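Local coordinates for protein ribokinase, putative (Burkholderia thailandensis, PDB 3B1N) that probably phosphorylates nucleosides with ATP as a nucleoside kinase of the PfkB (ribokinase) family, and binds ADP and the nucleoside analogue mizoribine, at residues F165-G170 / A177-S182. Numbering follows the deposited sequence. Where two conformers were deposited one is given.
Sequences FDPGQG and ATLRRS. With MZR (5-hydroxy-1-(beta-D-ribofuranosyl)-1H-imidazole-4-carboxamide), chain F.
The phenyl ring of F165, at the end of the central strand 163-165, lies against S182 and L179 of helix 176-185. S182 meets it over a face: its CB sits 3.9 Å from the centroid of the F165 ring, 29° off the normal, a CH-pi contact weighted toward the CE2-CZ side. L179 comes in at the rim instead. With CG anti to the backbone N (chi1 -173°), the leucine brings CD1 near the ring plane, 3.8 Å from F165 CE2, and the two side chains cross at about a right angle. The opposite face of the ring carries P167, whose CD stands 3.7 Å above the plane of the F165 ring, offset toward its rim; P167 CG also reaches L179 CD1, at 4.5 Å. The serine hydroxyl is turned back to its own helix, where S182 OG donates to T178 O at 2.9 Å. That carbonyl also accepts from S182 N, the two donors arriving from opposite faces of its plane. T153 of helix 146-158 touches both F165 and S182. At the far end of the loop, Q169 lines the mizoribine pocket: its CB and CG lie over one face of the imidazole, offset toward N7, and Q169 NE2 comes to 3.2 Å from ribose O4'. The contact thus joins strand 163-165 and its loop to helix 176-185 of a beta-alpha-beta crossover leading to the adjacent parallel strand 188-192 of the Rossmann-like core. With its hydroxyl spent on T178 O, S182 presents mainly CB to the aromatic face, so the contact rests on CH-pi and apolar packing rather than polar bonds.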
loop_
_atom_site.group_PDB
_atom_site.type_symbol
_atom_site.label_atom_id
_atom_site.label_comp_id
_atom_site.label_asym_id
_atom_site.label_seq_id
_atom_site.Cartn_x
_atom_site.Cartn_y
_atom_site.Cartn_z
ATOM N N PHE B 165 10.325 24.511 4.411
ATOM C CA PHE B 165 10.640 23.448 3.438
ATOM C C PHE B 165 10.272 22.103 4.061
ATOM O O PHE B 165 10.783 21.738 5.120
ATOM C CB PHE B 165 12.115 23.516 3.079
ATOM C CG PHE B 165 12.566 22.460 2.101
ATOM C CD1 PHE B 165 11.894 22.269 0.897
ATOM C CD2 PHE B 165 13.691 21.711 2.375
ATOM C CE1 PHE B 165 12.349 21.292 -0.021
ATOM C CE2 PHE B 165 14.122 20.718 1.496
ATOM C CZ PHE B 165 13.440 20.530 0.301
ATOM N N ASP B 166 9.371 21.374 3.394
ATOM C CA ASP B 166 8.810 20.143 3.845
ATOM C C ASP B 166 9.072 19.086 2.698
ATOM O O ASP B 166 8.089 18.861 1.953
ATOM C CB ASP B 166 7.326 20.577 4.023
ATOM C CG ASP B 166 6.355 19.465 4.299
ATOM O OD1 ASP B 166 6.755 18.428 4.844
ATOM O OD2 ASP B 166 5.136 19.671 3.954
ATOM N N PRO B 167 10.291 18.496 2.548
ATOM C CA PRO B 167 10.542 17.601 1.403
ATOM C C PRO B 167 9.633 16.363 1.458
ATOM O O PRO B 167 9.104 15.925 0.408
ATOM C CB PRO B 167 12.043 17.317 1.482
ATOM C CG PRO B 167 12.456 17.610 2.928
ATOM C CD PRO B 167 11.515 18.693 3.368
ATOM N N GLY B 168 9.379 15.889 2.676
ATOM C CA GLY B 168 8.357 14.855 2.920
ATOM C C GLY B 168 8.517 13.659 1.982
ATOM O O GLY B 168 9.598 13.156 1.742
ATOM N N GLN B 169 7.389 13.225 1.463
ATOM C CA GLN B 169 7.365 12.092 0.555
ATOM C C GLN B 169 8.122 12.297 -0.738
ATOM O O GLN B 169 8.316 11.347 -1.512
ATOM C CB GLN B 169 5.908 11.784 0.238
ATOM C CG GLN B 169 5.159 11.279 1.429
ATOM C CD GLN B 169 4.234 12.307 2.012
ATOM O OE1 GLN B 169 4.575 13.497 2.158
ATOM N NE2 GLN B 169 3.042 11.848 2.380
ATOM N N GLY B 170 8.547 13.532 -0.992
ATOM C CA GLY B 170 9.264 13.857 -2.220
ATOM C C GLY B 170 10.742 13.571 -2.115
ATOM O O GLY B 170 11.478 13.683 -3.109
ATOM N N ALA B 177 23.046 17.130 -3.313
ATOM C CA ALA B 177 23.369 18.499 -3.667
ATOM C C ALA B 177 22.122 19.406 -3.687
ATOM O O ALA B 177 22.141 20.502 -3.107
ATOM C CB ALA B 177 24.125 18.547 -5.008
ATOM N N THR B 178 21.049 18.926 -4.322
ATOM C CA THR B 178 19.799 19.699 -4.392
ATOM C C THR B 178 19.141 19.777 -3.013
ATOM O O THR B 178 18.533 20.791 -2.660
ATOM C CB THR B 178 18.790 19.142 -5.418
ATOM O OG1 THR B 178 18.530 17.760 -5.144
ATOM C CG2 THR B 178 19.332 19.296 -6.850
ATOM N N LEU B 179 19.279 18.721 -2.222
ATOM C CA LEU B 179 18.715 18.754 -0.872
ATOM C C LEU B 179 19.442 19.746 0.050
ATOM O O LEU B 179 18.803 20.577 0.730
ATOM C CB LEU B 179 18.634 17.332 -0.293
ATOM C CG LEU B 179 17.918 17.161 1.045
ATOM C CD1 LEU B 179 16.462 17.728 0.973
ATOM C CD2 LEU B 179 17.909 15.729 1.479
ATOM N N ARG B 180 20.777 19.685 0.077
ATOM C CA ARG B 180 21.557 20.693 0.806
ATOM C C ARG B 180 21.237 22.122 0.356
ATOM O O ARG B 180 21.034 23.007 1.194
ATOM C CB ARG B 180 23.060 20.429 0.642
ATOM C CG ARG B 180 23.595 19.260 1.462
ATOM C CD ARG B 180 25.145 19.217 1.408
ATOM N NE ARG B 180 25.618 18.948 0.040
ATOM C CZ ARG B 180 25.777 17.731 -0.473
ATOM N NH1 ARG B 180 26.190 17.605 -1.731
ATOM N NH2 ARG B 180 25.487 16.644 0.242
ATOM N N ARG B 181 21.149 22.348 -0.953
ATOM C CA ARG B 181 20.812 23.689 -1.459
ATOM C C ARG B 181 19.445 24.159 -0.955
ATOM O O ARG B 181 19.289 25.302 -0.505
ATOM C CB ARG B 181 20.905 23.739 -2.982
ATOM C CG ARG B 181 20.306 24.978 -3.632
ATOM C CD ARG B 181 21.106 26.222 -3.297
ATOM N NE ARG B 181 20.651 27.317 -4.143
ATOM C CZ ARG B 181 21.117 28.557 -4.080
ATOM N NH1 ARG B 181 22.075 28.872 -3.219
ATOM N NH2 ARG B 181 20.613 29.479 -4.877
ATOM N N SER B 182 18.464 23.261 -1.006
ATOM C CA SER B 182 17.099 23.621 -0.582
ATOM C C SER B 182 17.038 24.037 0.877
ATOM O O SER B 182 16.331 24.996 1.221
ATOM C CB SER B 182 16.150 22.451 -0.885
ATOM O OG SER B 182 16.095 22.233 -2.275
HETATM N N1 MZR F . 4.228 13.667 -3.654
HETATM O O3 MZR F . 1.976 14.448 -2.203
HETATM C C4 MZR F . 2.058 13.092 -1.822
HETATM C C5 MZR F . 3.060 12.149 -2.265
HETATM C C6 MZR F . 4.148 12.426 -3.206
HETATM O O6 MZR F . 4.881 11.455 -3.492
HETATM N N7 MZR F . 2.708 11.000 -1.624
HETATM C C8 MZR F . 1.613 11.244 -0.869
HETATM N N9 MZR F . 1.195 12.538 -0.982
HETATM C "C1'" MZR F . 0.073 13.175 -0.272
HETATM C "C2'" MZR F . -1.255 12.439 -0.254
HETATM O "O2'" MZR F . -2.007 12.943 -1.353
HETATM C "C3'" MZR F . -1.796 12.767 1.160
HETATM O "O3'" MZR F . -3.028 13.491 1.220
HETATM C "C4'" MZR F . -0.690 13.546 1.822
HETATM O "O4'" MZR F . 0.466 13.169 1.096
HETATM C "C5'" MZR F . -0.547 13.171 3.279
HETATM O "O5'" MZR F . 0.517 14.004 3.812
#